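Protein ppBat (Bacteroides thetaiotaomicron VPI-5482, PDB 3CNE) binds flavins such as lumichrome, riboflavin, FMN and FAD as a homodimer and may serve as a flavin store, apparently without proteolytic or chaperone activity. Local coordinates at residues 104-117 with 153-166. Residues are numbered along the deposited sequence; the frame is centred on the assembly and turned at random.
Sequences GKMMIGHCAGAMMF and NFFTAQDENTIWTM. With FMN (flavin mononucleotide), chain N.
The elbow between strand 106-110 and helix 113-119, which carries the zinc ligand Cys111, is joined to the flavin-binding loop after strand 154-157 through His110 and Glu160. His110 NE2 donates to Glu160 OE1 (3.0 Å), which lies in the imidazole plane, whereas the nitrogen meets the carboxylate from above its plane; the planes stand 83° apart. Ile163 CD1 sits over the centre of one ring face, a CH-pi contact 3.6 Å from the centroid. With chi1 at 69° the ring sits between the backbone N and carbonyl carbon of His110; Tyr21 OH, hydrogen-bonded to ND1, and Glu160 at NE2 together fix its turn. Strands 106-110 and 154-157 run parallel within the central sheet of the DJ-1/PfpI fold, laced by bonds such as Met107 N to Asn153 O (2.8 Å). On one sheet face Met107 CB and CG lie alongside the Phe154 ring; Phe117 CD2, at that ring's edge, is 3.9 Å from Phe154 CD1, the two rings being oblique. On the other, Met106 SE stands above the Phe155 ring, 4.6 Å from its centroid, and Ile108 CG2 touches Met166 CE (3.5 Å). Farther along, the Trp164 indole lies over the FMN isoalloxazine, its CZ2 3.4 Å from FMN C5A, with Thr165 CG2 against the indole's opposite face; an alanine in place of Trp164 would probably leave that flavin face without its cover. Asn161 O of the second subunit is also hydrogen-bonded to FMN.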
loop_
_atom_site.group_PDB
_atom_site.type_symbol
_atom_site.label_atom_id
_atom_site.label_comp_id
_atom_site.label_asym_id
_atom_site.label_seq_id
_atom_site.Cartn_x
_atom_site.Cartn_y
_atom_site.Cartn_z
ATOM N N GLY A 104 -13.769 -7.398 -23.950
ATOM C CA GLY A 104 -14.383 -8.256 -22.932
ATOM C C GLY A 104 -13.464 -8.666 -21.793
ATOM O O GLY A 104 -13.693 -9.693 -21.140
ATOM N N LYS A 105 -12.440 -7.854 -21.521
ATOM C CA LYS A 105 -11.490 -8.168 -20.448
ATOM C C LYS A 105 -12.072 -7.820 -19.094
ATOM O O LYS A 105 -12.996 -7.024 -19.000
ATOM C CB LYS A 105 -10.154 -7.470 -20.675
ATOM C CG LYS A 105 -9.608 -7.602 -22.102
ATOM C CD LYS A 105 -9.022 -8.982 -22.326
ATOM C CE LYS A 105 -8.323 -9.100 -23.661
ATOM N NZ LYS A 105 -7.697 -10.453 -23.701
HETATM N N MSE A 106 -11.550 -8.439 -18.039
HETATM C CA MSE A 106 -11.987 -8.122 -16.700
HETATM C C MSE A 106 -11.483 -6.717 -16.289
HETATM O O MSE A 106 -10.291 -6.429 -16.398
HETATM C CB MSE A 106 -11.472 -9.199 -15.758
HETATM C CG MSE A 106 -11.784 -8.989 -14.309
HETATM SE SE MSE A 106 -11.089 -10.532 -13.295
HETATM C CE MSE A 106 -9.979 -11.365 -14.686
HETATM N N MSE A 107 -12.418 -5.858 -15.862
HETATM C CA MSE A 107 -12.140 -4.452 -15.532
HETATM C C MSE A 107 -12.271 -4.273 -14.028
HETATM O O MSE A 107 -13.344 -4.483 -13.458
HETATM C CB MSE A 107 -13.096 -3.491 -16.243
HETATM C CG MSE A 107 -13.305 -3.729 -17.709
HETATM SE SE MSE A 107 -11.650 -3.692 -18.703
HETATM C CE MSE A 107 -11.260 -1.769 -18.635
ATOM N N ILE A 108 -11.167 -3.884 -13.407
ATOM C CA ILE A 108 -11.036 -3.822 -11.956
ATOM C C ILE A 108 -10.547 -2.415 -11.553
ATOM O O ILE A 108 -9.608 -1.873 -12.138
ATOM C CB ILE A 108 -10.014 -4.859 -11.414
ATOM C CG1 ILE A 108 -10.448 -6.302 -11.726
ATOM C CG2 ILE A 108 -9.801 -4.668 -9.886
ATOM C CD1 ILE A 108 -9.281 -7.249 -11.988
ATOM N N GLY A 109 -11.197 -1.814 -10.563
ATOM C CA GLY A 109 -10.756 -0.514 -10.114
ATOM C C GLY A 109 -11.526 -0.075 -8.895
ATOM O O GLY A 109 -12.502 -0.725 -8.495
ATOM N N HIS A 110 -11.044 1.004 -8.293
ATOM C CA HIS A 110 -11.625 1.540 -7.087
ATOM C C HIS A 110 -11.582 3.064 -7.125
ATOM O O HIS A 110 -10.946 3.654 -8.012
ATOM C CB HIS A 110 -10.893 0.999 -5.846
ATOM C CG HIS A 110 -9.496 1.519 -5.686
ATOM N ND1 HIS A 110 -8.411 0.947 -6.316
ATOM C CD2 HIS A 110 -9.006 2.547 -4.953
ATOM C CE1 HIS A 110 -7.312 1.601 -5.975
ATOM N NE2 HIS A 110 -7.647 2.575 -5.153
ATOM N N CYS A 111 -12.253 3.672 -6.143
ATOM C CA CYS A 111 -12.317 5.122 -5.965
ATOM C C CYS A 111 -12.912 5.781 -7.225
ATOM O O CYS A 111 -14.086 5.561 -7.503
ATOM C CB CYS A 111 -10.970 5.694 -5.482
ATOM S SG CYS A 111 -11.121 7.333 -4.722
ATOM N N ALA A 112 -12.149 6.548 -8.003
ATOM C CA ALA A 112 -12.723 7.116 -9.250
ATOM C C ALA A 112 -12.504 6.243 -10.490
ATOM O O ALA A 112 -12.802 6.667 -11.608
ATOM C CB ALA A 112 -12.220 8.585 -9.496
ATOM N N GLY A 113 -11.998 5.015 -10.286
ATOM C CA GLY A 113 -11.804 4.046 -11.358
ATOM C C GLY A 113 -13.041 3.819 -12.218
ATOM O O GLY A 113 -12.949 3.776 -13.456
ATOM N N ALA A 114 -14.202 3.673 -11.572
ATOM C CA ALA A 114 -15.455 3.438 -12.303
ATOM C C ALA A 114 -15.782 4.631 -13.214
ATOM O O ALA A 114 -16.409 4.468 -14.279
ATOM C CB ALA A 114 -16.597 3.205 -11.336
HETATM N N MSE A 115 -15.356 5.823 -12.795
HETATM C CA MSE A 115 -15.597 7.027 -13.593
HETATM C C MSE A 115 -14.709 7.032 -14.830
HETATM O O MSE A 115 -15.164 7.355 -15.926
HETATM C CB MSE A 115 -15.377 8.276 -12.763
HETATM C CG MSE A 115 -15.753 9.567 -13.483
HETATM SE SE MSE A 115 -15.086 11.119 -12.500
HETATM C CE MSE A 115 -13.131 10.949 -12.686
HETATM N N MSE A 116 -13.447 6.646 -14.651
HETATM C CA MSE A 116 -12.529 6.511 -15.787
HETATM C C MSE A 116 -13.112 5.516 -16.810
HETATM O O MSE A 116 -13.074 5.752 -18.019
HETATM C CB MSE A 116 -11.139 6.088 -15.306
HETATM C CG MSE A 116 -10.484 7.127 -14.386
HETATM SE SE MSE A 116 -10.090 8.787 -15.382
HETATM C CE MSE A 116 -8.609 8.129 -16.374
ATOM N N PHE A 117 -13.636 4.400 -16.304
ATOM C CA PHE A 117 -14.322 3.423 -17.135
ATOM C C PHE A 117 -15.525 4.060 -17.838
ATOM O O PHE A 117 -15.663 3.926 -19.055
ATOM C CB PHE A 117 -14.756 2.186 -16.305
ATOM C CG PHE A 117 -13.607 1.372 -15.729
ATOM C CD1 PHE A 117 -12.321 1.454 -16.255
ATOM C CD2 PHE A 117 -13.840 0.481 -14.674
ATOM C CE1 PHE A 117 -11.260 0.657 -15.719
ATOM C CE2 PHE A 117 -12.801 -0.310 -14.140
ATOM C CZ PHE A 117 -11.508 -0.210 -14.663
ATOM N N ASN A 153 -18.179 -7.994 -16.307
ATOM C CA ASN A 153 -16.718 -7.984 -16.235
ATOM C C ASN A 153 -16.147 -6.921 -15.294
ATOM O O ASN A 153 -14.932 -6.800 -15.176
ATOM C CB ASN A 153 -16.116 -7.831 -17.627
ATOM C CG ASN A 153 -16.595 -8.894 -18.579
ATOM O OD1 ASN A 153 -16.695 -10.082 -18.224
ATOM N ND2 ASN A 153 -16.906 -8.480 -19.804
ATOM N N PHE A 154 -17.028 -6.187 -14.601
ATOM C CA PHE A 154 -16.616 -5.066 -13.767
ATOM C C PHE A 154 -16.567 -5.399 -12.285
ATOM O O PHE A 154 -17.555 -5.816 -11.703
ATOM C CB PHE A 154 -17.513 -3.837 -14.003
ATOM C CG PHE A 154 -17.389 -3.273 -15.374
ATOM C CD1 PHE A 154 -16.427 -2.303 -15.660
ATOM C CD2 PHE A 154 -18.210 -3.729 -16.400
ATOM C CE1 PHE A 154 -16.281 -1.802 -16.955
ATOM C CE2 PHE A 154 -18.082 -3.209 -17.701
ATOM C CZ PHE A 154 -17.120 -2.257 -17.973
ATOM N N PHE A 155 -15.400 -5.163 -11.693
ATOM C CA PHE A 155 -15.154 -5.400 -10.275
ATOM C C PHE A 155 -14.677 -4.055 -9.732
ATOM O O PHE A 155 -13.523 -3.691 -9.907
ATOM C CB PHE A 155 -14.055 -6.465 -10.102
ATOM C CG PHE A 155 -14.443 -7.840 -10.601
ATOM C CD1 PHE A 155 -14.545 -8.913 -9.705
ATOM C CD2 PHE A 155 -14.697 -8.073 -11.949
ATOM C CE1 PHE A 155 -14.923 -10.194 -10.148
ATOM C CE2 PHE A 155 -15.075 -9.356 -12.400
ATOM C CZ PHE A 155 -15.184 -10.409 -11.487
ATOM N N THR A 156 -15.574 -3.298 -9.103
ATOM C CA THR A 156 -15.219 -1.962 -8.657
ATOM C C THR A 156 -15.514 -1.797 -7.175
ATOM O O THR A 156 -16.473 -2.369 -6.645
ATOM C CB THR A 156 -15.922 -0.858 -9.485
ATOM O OG1 THR A 156 -17.349 -0.953 -9.330
ATOM C CG2 THR A 156 -15.583 -1.002 -10.951
ATOM N N ALA A 157 -14.651 -1.038 -6.508
ATOM C CA ALA A 157 -14.815 -0.748 -5.089
ATOM C C ALA A 157 -14.916 0.764 -4.912
ATOM O O ALA A 157 -14.301 1.526 -5.661
ATOM C CB ALA A 157 -13.652 -1.310 -4.306
ATOM N N GLN A 158 -15.706 1.179 -3.933
ATOM C CA GLN A 158 -15.920 2.575 -3.634
ATOM C C GLN A 158 -14.589 3.317 -3.408
ATOM O O GLN A 158 -14.377 4.405 -3.954
ATOM C CB GLN A 158 -16.814 2.690 -2.400
ATOM C CG GLN A 158 -17.365 4.070 -2.185
ATOM C CD GLN A 158 -18.338 4.142 -1.038
ATOM O OE1 GLN A 158 -17.947 4.398 0.104
ATOM N NE2 GLN A 158 -19.618 3.942 -1.335
ATOM N N ASP A 159 -13.682 2.722 -2.641
ATOM C CA ASP A 159 -12.339 3.315 -2.483
ATOM C C ASP A 159 -11.344 2.323 -1.874
ATOM O O ASP A 159 -11.665 1.135 -1.763
ATOM C CB ASP A 159 -12.406 4.606 -1.687
ATOM C CG ASP A 159 -12.986 4.415 -0.336
ATOM O OD1 ASP A 159 -12.796 3.326 0.230
ATOM O OD2 ASP A 159 -13.650 5.343 0.173
ATOM N N GLU A 160 -10.161 2.811 -1.479
ATOM C CA GLU A 160 -9.081 1.937 -1.016
ATOM C C GLU A 160 -9.518 1.188 0.228
ATOM O O GLU A 160 -9.077 0.073 0.469
ATOM C CB GLU A 160 -7.788 2.733 -0.706
ATOM C CG GLU A 160 -7.091 3.298 -1.944
ATOM C CD GLU A 160 -7.732 4.599 -2.481
ATOM O OE1 GLU A 160 -7.338 5.063 -3.595
ATOM O OE2 GLU A 160 -8.638 5.147 -1.795
ATOM N N ASN A 161 -10.385 1.786 1.040
ATOM C CA ASN A 161 -10.794 1.066 2.240
ATOM C C ASN A 161 -11.905 0.040 2.047
ATOM O O ASN A 161 -12.244 -0.665 2.986
ATOM C CB ASN A 161 -11.146 2.016 3.374
ATOM C CG ASN A 161 -11.823 3.234 2.897
ATOM O OD1 ASN A 161 -13.026 3.208 2.637
ATOM N ND2 ASN A 161 -11.057 4.345 2.755
ATOM N N THR A 162 -12.465 -0.054 0.847
ATOM C CA THR A 162 -13.447 -1.122 0.588
ATOM C C THR A 162 -12.962 -2.200 -0.410
ATOM O O THR A 162 -13.726 -3.134 -0.787
ATOM C CB THR A 162 -14.782 -0.558 0.102
ATOM O OG1 THR A 162 -14.606 0.107 -1.154
ATOM C CG2 THR A 162 -15.365 0.405 1.104
ATOM N N ILE A 163 -11.718 -2.062 -0.860
ATOM C CA ILE A 163 -11.135 -3.044 -1.779
ATOM C C ILE A 163 -11.252 -4.468 -1.199
ATOM O O ILE A 163 -11.636 -5.407 -1.912
ATOM C CB ILE A 163 -9.681 -2.704 -2.153
ATOM C CG1 ILE A 163 -9.663 -1.495 -3.101
ATOM C CG2 ILE A 163 -9.002 -3.918 -2.860
ATOM C CD1 ILE A 163 -8.286 -0.863 -3.283
ATOM N N TRP A 164 -10.979 -4.595 0.106
ATOM C CA TRP A 164 -11.072 -5.872 0.821
ATOM C C TRP A 164 -12.405 -6.589 0.584
ATOM O O TRP A 164 -12.433 -7.812 0.628
ATOM C CB TRP A 164 -10.843 -5.697 2.335
ATOM C CG TRP A 164 -11.998 -5.063 3.093
ATOM C CD1 TRP A 164 -12.232 -3.746 3.263
ATOM C CD2 TRP A 164 -13.060 -5.751 3.778
ATOM N NE1 TRP A 164 -13.367 -3.545 4.016
ATOM C CE2 TRP A 164 -13.888 -4.770 4.352
ATOM C CE3 TRP A 164 -13.381 -7.108 3.968
ATOM C CZ2 TRP A 164 -15.036 -5.097 5.089
ATOM C CZ3 TRP A 164 -14.519 -7.432 4.719
ATOM C CH2 TRP A 164 -15.325 -6.434 5.263
ATOM N N THR A 165 -13.493 -5.833 0.361
ATOM C CA THR A 165 -14.839 -6.433 0.165
ATOM C C THR A 165 -15.015 -7.190 -1.156
ATOM O O THR A 165 -15.923 -8.017 -1.283
ATOM C CB THR A 165 -16.004 -5.415 0.278
ATOM O OG1 THR A 165 -15.955 -4.474 -0.810
ATOM C CG2 THR A 165 -15.994 -4.710 1.623
HETATM N N MSE A 166 -14.162 -6.919 -2.137
HETATM C CA MSE A 166 -14.281 -7.588 -3.426
HETATM C C MSE A 166 -13.024 -8.357 -3.826
HETATM O O MSE A 166 -13.041 -9.101 -4.783
HETATM C CB MSE A 166 -14.621 -6.592 -4.522
HETATM C CG MSE A 166 -13.567 -5.503 -4.680
HETATM SE SE MSE A 166 -13.585 -4.651 -6.437
HETATM C CE MSE A 166 -11.759 -5.143 -6.965
HETATM N N1 FMN N . -9.482 -5.103 5.731
HETATM C C2 FMN N . -8.874 -3.948 5.285
HETATM O O2 FMN N . -7.816 -4.035 4.652
HETATM N N3 FMN N . -9.452 -2.715 5.554
HETATM C C4 FMN N . -10.640 -2.640 6.277
HETATM O O4 FMN N . -11.188 -1.543 6.469
HETATM C C4A FMN N . -11.252 -3.811 6.724
HETATM N N5 FMN N . -12.436 -3.752 7.441
HETATM C C5A FMN N . -13.023 -4.926 7.877
HETATM C C6 FMN N . -14.207 -4.867 8.595
HETATM C C7 FMN N . -14.828 -6.033 9.039
HETATM C C7M FMN N . -16.327 -5.982 9.170
HETATM C C8 FMN N . -14.231 -7.278 8.792
HETATM C C8M FMN N . -14.346 -8.337 9.866
HETATM C C9 FMN N . -13.052 -7.315 8.048
HETATM C C9A FMN N . -12.430 -6.157 7.599
HETATM N N10 FMN N . -11.239 -6.229 6.879
HETATM C C10 FMN N . -10.662 -5.047 6.450
HETATM C "C1'" FMN N . -10.972 -7.423 6.008
HETATM C "C2'" FMN N . -9.939 -8.406 6.546
HETATM O "O2'" FMN N . -8.636 -8.000 6.160
HETATM C "C3'" FMN N . -10.257 -9.801 5.994
HETATM O "O3'" FMN N . -11.559 -10.172 6.408
HETATM C "C4'" FMN N . -9.255 -10.869 6.439
HETATM O "O4'" FMN N . -8.136 -10.913 5.569
#